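Local coordinates for ubiquitin-conjugating enzyme E2, putative (Trypanosoma cruzi, PDB 4DS2), which probably accepts activated ubiquitin from an E1 enzyme as a thioester and passes it on to target proteins, alone or with an E3 ligase, at residues Q156-A159 against A160-R164; V127-V131 against F132-K136; E146-H149 against Y150-F154. One frame throughout, in Å; residues are numbered along the deposited sequence.

Interaction 1: residues Q156-A159 against A160-R164; sequences QDFA and ARVRR
The Phe158 ring meets the CG2 methyl of Val162, one helical turn further on, in an off-centre CH-pi contact: CG2 lies 4.2 Å from the ring centroid and comes closest to the rim at CE1, 3.7 Å away. A second flat group, the guanidinium of Arg163, has the methyl CB of Ala159 at an oblique angle, with NH1 of Arg163 3.8 Å from CB. Within 160-164, one face of the Arg164 guanidinium has Arg161 CA over its centre and Ala160 C nearer the rim. These contacts run along helix 155-162, the last helix of this ubiquitin-conjugating (UBC) fold, and into the residues just after it; Phe158-Val162 and Ala159-Arg163 give a worked example of i to i+4 pairing. Phe158 reaches its place with CG anti to the backbone N (chi1 169°), whereas Val162 holds CG2 beside its own N, directed back at the ring. The apolar pair faces Tyr64 in a neighbouring loop. Arg161 goes another way: its chain bends, NH1 is hydrogen-bonded to Tyr95 OH, and the guanidinium makes a cation-pi contact with Tyr150. On the backbone, Asp157 O accepts from Arg161 N and Phe158 O from Val162 N. Arg163 N meets Ala159 O at 3.3 Å in the carbonyl plane, and the same oxygen has a weak second donor in Val162 N. Gln156 NE2 donates to Asp157 OD1 over 2.8 Å; OD1 lies almost in the amide plane of Gln156, whereas NE2 comes to it from above the carboxylate plane, 66° out of it.

Interaction 2: residues V127-V131 against F132-K136; sequences VLDRV and FSQYK
With CG anti to the backbone N (chi1 167°), Asp129 swings its carboxylate forward along the helix, while Gln134 folds back about its CB-CG bond (chi2 -62°) and brings its amide to the same place. The two groups meet with their planes 66° apart. Gln134 CG rests 3.4 Å from Asp129 OD2, and Gln134 NE2 gives Asp129 OD1 a weak hydrogen bond of 3.5 Å. On the backbone, Asp129 O accepts from two successive amides, Ser133 N at 2.9 Å and Gln134 N at 2.8 Å. The second is an i to i+5 bond, a widening of the alpha-helical pattern in the turn where Ser133 leaves helical geometry. The helix that finishes here, 120-132, packs against the four-stranded antiparallel sheet of the E2 fold. Phe132 supplies part of that packing: its ring meets Tyr71 of strand 70-76, touches Phe90 of strand 87-90, and lies side by side with Leu128, whose CD2 is 4.0 Å from Phe132 CE2. Its amide is held by Leu128 O. Arg130 reaches into the loop that follows, where NH2 forms a salt bridge with Asp141 and NH1 a hydrogen bond with Ser137 O. Gln134 O also lies 3.0 Å from Arg130 NH1, but at an angle too poor for a bond. The Tyr135 ring turns its CD1 to Val131 O, 3.3 Å away.

Interaction 3: residues E146-H149 against Y150-F154; sequences EARH and YLEKF
Arg148 O takes the amide of Glu152 in the shortest hydrogen bond joining the two halves of this helix, 2.9 Å from Glu152 N to Arg148 O with an N-H...O angle of 155°. It belongs to the i to i+4 series of helix 145-153, in which Ala147 O likewise receives Leu151 N at a nearly straight 172°. This is the first of two successive C-terminal helices in this E2-family domain, packed on helix 155-162 through Tyr150 and Leu151. Side chains pair at i+4, and Arg148 with Leu151 at i+3. Arg148, its CG anti to the backbone N (chi1 174°) and its chain then bent twice, presents CD to the Glu152 carboxylate, 3.5 Å from OE2, while Arg148 NE stays 4.7 Å from that oxygen. The guanidinium is occupied elsewhere: NH1 makes a salt bridge with Asp142, and NH2 bonds the carbonyl of Tyr135. NH2 of Arg148 also touches CD2 of Leu151 obliquely. On the exposed side, Lys153 extends across the His149 ring obliquely, its CD 3.6 Å from His149 CE1. Where the helix ends, Phe154 N bonds Tyr150 O and Phe154 CB sits 4.1 Å above the plane of the Tyr150 ring, over its centre. The side-chain chemistry within the helix is thus mainly van der Waals. The Arg148-Glu152 attraction is probably only a longer-range electrostatic one, since the arginine spends its directional bonds fastening the helix to the preceding loop.

All three are local contacts between residues mostly three to five apart, set at different depths. Interaction 2 is the buried one, its centre about 9 Å from that of the chain, and ends a helix against the sheet with large apolar groups and a doubly engaged carbonyl. Interactions 1 and 3 are centred about 20 Å out, on the two successive C-terminal helices. Interaction 3 is regular and partly buried, with Arg148 tied inward; interaction 1 is a surface contact whose backbone bonding weakens toward Arg164. Phe158 touches the other two sites: its CD1 is 3.7 Å from Leu151 CD1 of interaction 3, and its CE1 is 4.0 Å from Tyr135 CE2 of interaction 2.

Interaction 1: residues Q156-A159 against A160-R164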
loop_
_atom_site.group_PDB
_atom_site.type_symbol
_atom_site.label_atom_id
_atom_site.label_comp_id
_atom_site.label_asym_id
_atom_site.label_seq_id
_atom_site.Cartn_x
_atom_site.Cartn_y
_atom_site.Cartn_z
ATOM N N GLN A 156 6.985 19.672 11.141
ATOM C CA GLN A 156 5.978 19.693 12.195
ATOM C C GLN A 156 4.577 20.098 11.634
ATOM O O GLN A 156 3.562 19.467 11.986
ATOM C CB GLN A 156 6.485 20.517 13.409
ATOM C CG GLN A 156 6.571 22.042 13.207
ATOM C CD GLN A 156 7.626 22.507 12.200
ATOM O OE1 GLN A 156 8.767 22.044 12.221
ATOM N NE2 GLN A 156 7.242 23.437 11.326
ATOM N N ASP A 157 4.524 21.072 10.714
ATOM C CA ASP A 157 3.249 21.508 10.110
ATOM C C ASP A 157 2.697 20.446 9.148
ATOM O O ASP A 157 1.483 20.390 8.933
ATOM C CB ASP A 157 3.390 22.840 9.356
ATOM C CG ASP A 157 3.932 23.993 10.234
ATOM O OD1 ASP A 157 4.419 23.759 11.360
ATOM O OD2 ASP A 157 3.875 25.156 9.782
ATOM N N PHE A 158 3.589 19.634 8.553
ATOM C CA PHE A 158 3.218 18.471 7.696
ATOM C C PHE A 158 2.430 17.399 8.476
ATOM O O PHE A 158 1.467 16.822 7.958
ATOM C CB PHE A 158 4.479 17.834 7.046
ATOM C CG PHE A 158 4.229 16.497 6.367
ATOM C CD1 PHE A 158 4.242 15.318 7.093
ATOM C CD2 PHE A 158 4.006 16.424 4.996
ATOM C CE1 PHE A 158 3.999 14.108 6.472
ATOM C CE2 PHE A 158 3.786 15.212 4.373
ATOM C CZ PHE A 158 3.769 14.055 5.114
ATOM N N ALA A 159 2.851 17.143 9.715
ATOM C CA ALA A 159 2.140 16.237 10.637
ATOM C C ALA A 159 0.692 16.679 10.904
ATOM O O ALA A 159 -0.244 15.880 10.739
ATOM C CB ALA A 159 2.886 16.134 11.959
ATOM N N ALA A 160 0.515 17.941 11.327
ATOM C CA ALA A 160 -0.829 18.500 11.634
ATOM C C ALA A 160 -1.744 18.396 10.428
ATOM O O ALA A 160 -2.946 18.201 10.556
ATOM C CB ALA A 160 -0.726 19.958 12.079
ATOM N N ARG A 161 -1.143 18.533 9.256
ATOM C CA ARG A 161 -1.847 18.439 7.974
ATOM C C ARG A 161 -2.278 16.998 7.619
ATOM O O ARG A 161 -3.333 16.818 7.007
ATOM C CB ARG A 161 -0.979 19.062 6.874
ATOM C CG ARG A 161 -1.562 19.004 5.491
ATOM C CD ARG A 161 -0.653 19.746 4.506
ATOM N NE ARG A 161 -0.654 21.207 4.683
ATOM C CZ ARG A 161 -0.146 22.063 3.789
ATOM N NH1 ARG A 161 0.423 21.608 2.675
ATOM N NH2 ARG A 161 -0.199 23.370 3.999
ATOM N N VAL A 162 -1.486 15.990 8.001
ATOM C CA VAL A 162 -1.867 14.600 7.772
ATOM C C VAL A 162 -3.114 14.258 8.599
ATOM O O VAL A 162 -4.035 13.577 8.105
ATOM C CB VAL A 162 -0.723 13.589 8.074
ATOM C CG1 VAL A 162 -1.249 12.153 8.147
ATOM C CG2 VAL A 162 0.376 13.707 7.041
ATOM N N ARG A 163 -3.159 14.746 9.841
ATOM C CA ARG A 163 -4.345 14.532 10.698
ATOM C C ARG A 163 -5.581 15.275 10.234
ATOM O O ARG A 163 -6.666 14.946 10.676
ATOM C CB ARG A 163 -4.065 14.892 12.149
ATOM C CG ARG A 163 -3.135 13.905 12.802
ATOM C CD ARG A 163 -2.545 14.428 14.092
ATOM N NE ARG A 163 -1.521 13.475 14.536
ATOM C CZ ARG A 163 -0.209 13.710 14.663
ATOM N NH1 ARG A 163 0.317 14.919 14.430
ATOM N NH2 ARG A 163 0.588 12.712 15.059
ATOM N N ARG A 164 -5.415 16.273 9.370
ATOM C CA ARG A 164 -6.545 16.902 8.721
ATOM C C ARG A 164 -7.030 15.958 7.604
ATOM O O ARG A 164 -7.984 15.224 7.828
ATOM C CB ARG A 164 -6.187 18.328 8.264
ATOM C CG ARG A 164 -5.764 19.225 9.437
ATOM C CD ARG A 164 -5.991 20.719 9.202
ATOM N NE ARG A 164 -4.919 21.365 8.421
ATOM C CZ ARG A 164 -3.840 21.992 8.916
ATOM N NH1 ARG A 164 -3.614 22.075 10.230
ATOM N NH2 ARG A 164 -2.957 22.533 8.074
#

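Interaction 2: residues V127-V131 against F132-K136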
loop_
_atom_site.group_PDB
_atom_site.type_symbol
_atom_site.label_atom_id
_atom_site.label_comp_id
_atom_site.label_asym_id
_atom_site.label_seq_id
_atom_site.Cartn_x
_atom_site.Cartn_y
_atom_site.Cartn_z
ATOM N N VAL A 127 4.607 -1.472 0.385
ATOM C CA VAL A 127 3.995 -0.189 0.040
ATOM C C VAL A 127 3.433 0.505 1.250
ATOM O O VAL A 127 3.562 1.739 1.373
ATOM C CB VAL A 127 2.834 -0.327 -0.946
ATOM C CG1 VAL A 127 1.977 0.933 -0.932
ATOM C CG2 VAL A 127 3.363 -0.633 -2.352
ATOM N N LEU A 128 2.795 -0.283 2.128
ATOM C CA LEU A 128 2.199 0.265 3.351
ATOM C C LEU A 128 3.277 0.831 4.252
ATOM O O LEU A 128 3.141 1.929 4.784
ATOM C CB LEU A 128 1.422 -0.799 4.095
ATOM C CG LEU A 128 0.180 -1.350 3.379
ATOM C CD1 LEU A 128 -0.260 -2.656 4.044
ATOM C CD2 LEU A 128 -0.926 -0.311 3.357
ATOM N N ASP A 129 4.355 0.076 4.395
ATOM C CA ASP A 129 5.489 0.491 5.183
ATOM C C ASP A 129 6.193 1.717 4.586
ATOM O O ASP A 129 6.624 2.643 5.298
ATOM C CB ASP A 129 6.488 -0.663 5.289
ATOM C CG ASP A 129 7.833 -0.209 5.818
ATOM O OD1 ASP A 129 7.889 0.310 6.979
ATOM O OD2 ASP A 129 8.826 -0.360 5.067
ATOM N N ARG A 130 6.358 1.691 3.287
ATOM C CA ARG A 130 7.048 2.771 2.604
ATOM C C ARG A 130 6.319 4.089 2.799
ATOM O O ARG A 130 6.917 5.100 3.102
ATOM C CB ARG A 130 7.208 2.418 1.120
ATOM C CG ARG A 130 7.737 3.514 0.251
ATOM C CD ARG A 130 9.090 3.981 0.680
ATOM N NE ARG A 130 9.537 5.017 -0.236
ATOM C CZ ARG A 130 10.578 5.818 -0.016
ATOM N NH1 ARG A 130 11.290 5.710 1.105
ATOM N NH2 ARG A 130 10.915 6.729 -0.925
ATOM N N VAL A 131 5.005 4.060 2.625
ATOM C CA VAL A 131 4.205 5.281 2.659
ATOM C C VAL A 131 3.866 5.772 4.076
ATOM O O VAL A 131 3.977 6.974 4.384
ATOM C CB VAL A 131 2.949 5.069 1.834
ATOM C CG1 VAL A 131 1.985 6.253 1.985
ATOM C CG2 VAL A 131 3.379 4.870 0.379
ATOM N N PHE A 132 3.480 4.839 4.945
ATOM C CA PHE A 132 3.079 5.185 6.304
ATOM C C PHE A 132 4.257 5.377 7.271
ATOM O O PHE A 132 4.139 6.100 8.282
ATOM C CB PHE A 132 2.150 4.084 6.846
ATOM C CG PHE A 132 0.776 4.059 6.225
ATOM C CD1 PHE A 132 0.180 5.219 5.703
ATOM C CD2 PHE A 132 0.043 2.883 6.227
ATOM C CE1 PHE A 132 -1.086 5.195 5.177
ATOM C CE2 PHE A 132 -1.239 2.858 5.709
ATOM C CZ PHE A 132 -1.802 4.018 5.186
ATOM N N SER A 133 5.368 4.686 6.979
ATOM C CA SER A 133 6.487 4.565 7.914
ATOM C C SER A 133 7.846 5.001 7.406
ATOM O O SER A 133 8.600 5.558 8.180
ATOM C CB SER A 133 6.552 3.157 8.465
ATOM O OG SER A 133 5.602 3.058 9.503
ATOM N N GLN A 134 8.177 4.778 6.136
ATOM C CA GLN A 134 9.503 5.143 5.672
ATOM C C GLN A 134 9.462 6.317 4.722
ATOM O O GLN A 134 10.339 6.469 3.890
ATOM C CB GLN A 134 10.215 3.964 5.004
ATOM C CG GLN A 134 10.269 2.667 5.824
ATOM C CD GLN A 134 11.030 2.761 7.166
ATOM O OE1 GLN A 134 11.789 3.706 7.418
ATOM N NE2 GLN A 134 10.855 1.737 8.018
ATOM N N TYR A 135 8.490 7.185 4.872
ATOM C CA TYR A 135 8.321 8.276 3.917
ATOM C C TYR A 135 9.406 9.344 3.965
ATOM O O TYR A 135 9.707 9.949 2.902
ATOM C CB TYR A 135 6.954 8.956 4.075
ATOM C CG TYR A 135 6.655 9.413 5.481
ATOM C CD1 TYR A 135 6.123 8.517 6.419
ATOM C CD2 TYR A 135 6.912 10.715 5.879
ATOM C CE1 TYR A 135 5.854 8.910 7.711
ATOM C CE2 TYR A 135 6.639 11.129 7.179
ATOM C CZ TYR A 135 6.098 10.224 8.092
ATOM O OH TYR A 135 5.798 10.614 9.380
ATOM N N LYS A 136 9.979 9.593 5.160
ATOM C CA LYS A 136 11.022 10.651 5.361
ATOM C C LYS A 136 12.250 10.492 4.482
ATOM O O LYS A 136 12.872 11.493 4.144
ATOM C CB LYS A 136 11.479 10.753 6.830
ATOM C CG LYS A 136 10.430 11.312 7.785
ATOM C CD LYS A 136 11.028 11.835 9.090
ATOM C CE LYS A 136 9.978 11.958 10.209
ATOM N NZ LYS A 136 9.578 10.729 10.975
#

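Interaction 3: residues E146-H149 against Y150-F154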
loop_
_atom_site.group_PDB
_atom_site.type_symbol
_atom_site.label_atom_id
_atom_site.label_comp_id
_atom_site.label_asym_id
_atom_site.label_seq_id
_atom_site.Cartn_x
_atom_site.Cartn_y
_atom_site.Cartn_z
ATOM N N GLU A 146 5.115 18.917 -3.987
ATOM C CA GLU A 146 4.638 19.879 -3.000
ATOM C C GLU A 146 4.580 19.254 -1.602
ATOM O O GLU A 146 4.960 19.897 -0.627
ATOM C CB GLU A 146 3.268 20.437 -3.387
ATOM C CG GLU A 146 3.337 21.643 -4.327
ATOM C CD GLU A 146 2.571 21.471 -5.651
ATOM O OE1 GLU A 146 2.069 22.531 -6.077
ATOM O OE2 GLU A 146 2.501 20.345 -6.268
ATOM N N ALA A 147 4.146 18.003 -1.500
ATOM C CA ALA A 147 4.166 17.320 -0.212
ATOM C C ALA A 147 5.614 17.064 0.302
ATOM O O ALA A 147 5.887 17.157 1.504
ATOM C CB ALA A 147 3.394 16.017 -0.303
ATOM N N ARG A 148 6.544 16.760 -0.604
ATOM C CA ARG A 148 7.944 16.546 -0.213
ATOM C C ARG A 148 8.579 17.841 0.309
ATOM O O ARG A 148 9.207 17.856 1.382
ATOM C CB ARG A 148 8.780 15.963 -1.372
ATOM C CG ARG A 148 10.279 15.853 -1.082
ATOM C CD ARG A 148 10.608 14.917 0.088
ATOM N NE ARG A 148 10.311 13.527 -0.278
ATOM C CZ ARG A 148 10.066 12.519 0.566
ATOM N NH1 ARG A 148 9.759 11.300 0.104
ATOM N NH2 ARG A 148 10.113 12.717 1.876
ATOM N N HIS A 149 8.407 18.914 -0.450
ATOM C CA HIS A 149 8.895 20.230 -0.044
ATOM C C HIS A 149 8.379 20.650 1.305
ATOM O O HIS A 149 9.111 21.181 2.117
ATOM C CB HIS A 149 8.491 21.244 -1.083
ATOM C CG HIS A 149 9.172 22.575 -0.926
ATOM N ND1 HIS A 149 8.963 23.379 0.144
ATOM C CD2 HIS A 149 10.085 23.242 -1.757
ATOM C CE1 HIS A 149 9.704 24.489 0.007
ATOM N NE2 HIS A 149 10.384 24.407 -1.161
ATOM N N TYR A 150 7.116 20.384 1.557
ATOM C CA TYR A 150 6.495 20.763 2.795
ATOM C C TYR A 150 6.992 19.933 3.996
ATOM O O TYR A 150 7.237 20.489 5.087
ATOM C CB TYR A 150 4.978 20.681 2.642
ATOM C CG TYR A 150 4.231 21.522 3.648
ATOM C CD1 TYR A 150 4.270 22.928 3.605
ATOM C CD2 TYR A 150 3.472 20.910 4.657
ATOM C CE1 TYR A 150 3.570 23.688 4.542
ATOM C CE2 TYR A 150 2.773 21.658 5.594
ATOM C CZ TYR A 150 2.827 23.035 5.545
ATOM O OH TYR A 150 2.113 23.740 6.497
ATOM N N LEU A 151 7.121 18.619 3.826
ATOM C CA LEU A 151 7.794 17.798 4.860
ATOM C C LEU A 151 9.220 18.279 5.180
ATOM O O LEU A 151 9.639 18.337 6.352
ATOM C CB LEU A 151 7.890 16.334 4.418
ATOM C CG LEU A 151 8.612 15.377 5.389
ATOM C CD1 LEU A 151 7.871 15.116 6.698
ATOM C CD2 LEU A 151 8.900 14.077 4.677
ATOM N N GLU A 152 9.957 18.589 4.118
ATOM C CA GLU A 152 11.366 18.941 4.244
ATOM C C GLU A 152 11.577 20.242 5.011
ATOM O O GLU A 152 12.545 20.373 5.747
ATOM C CB GLU A 152 12.038 19.009 2.870
ATOM C CG GLU A 152 12.590 17.663 2.400
ATOM C CD GLU A 152 13.073 17.669 0.946
ATOM O OE1 GLU A 152 12.852 18.662 0.214
ATOM O OE2 GLU A 152 13.669 16.660 0.519
ATOM N N LYS A 153 10.650 21.183 4.858
ATOM C CA LYS A 153 10.794 22.509 5.457
ATOM C C LYS A 153 9.825 22.831 6.563
ATOM O O LYS A 153 10.076 23.731 7.341
ATOM C CB LYS A 153 10.764 23.557 4.352
ATOM C CG LYS A 153 12.062 23.414 3.565
ATOM C CD LYS A 153 12.318 24.370 2.435
ATOM C CE LYS A 153 13.339 23.741 1.487
ATOM N NZ LYS A 153 13.905 24.671 0.463
ATOM N N PHE A 154 8.739 22.093 6.658
ATOM C CA PHE A 154 7.830 22.235 7.780
ATOM C C PHE A 154 7.455 20.869 8.325
ATOM O O PHE A 154 6.266 20.515 8.358
ATOM C CB PHE A 154 6.594 23.036 7.376
ATOM C CG PHE A 154 6.916 24.432 6.922
ATOM C CD1 PHE A 154 6.873 25.494 7.811
ATOM C CD2 PHE A 154 7.310 24.674 5.610
ATOM C CE1 PHE A 154 7.202 26.775 7.397
ATOM C CE2 PHE A 154 7.637 25.946 5.187
ATOM C CZ PHE A 154 7.583 27.003 6.078
#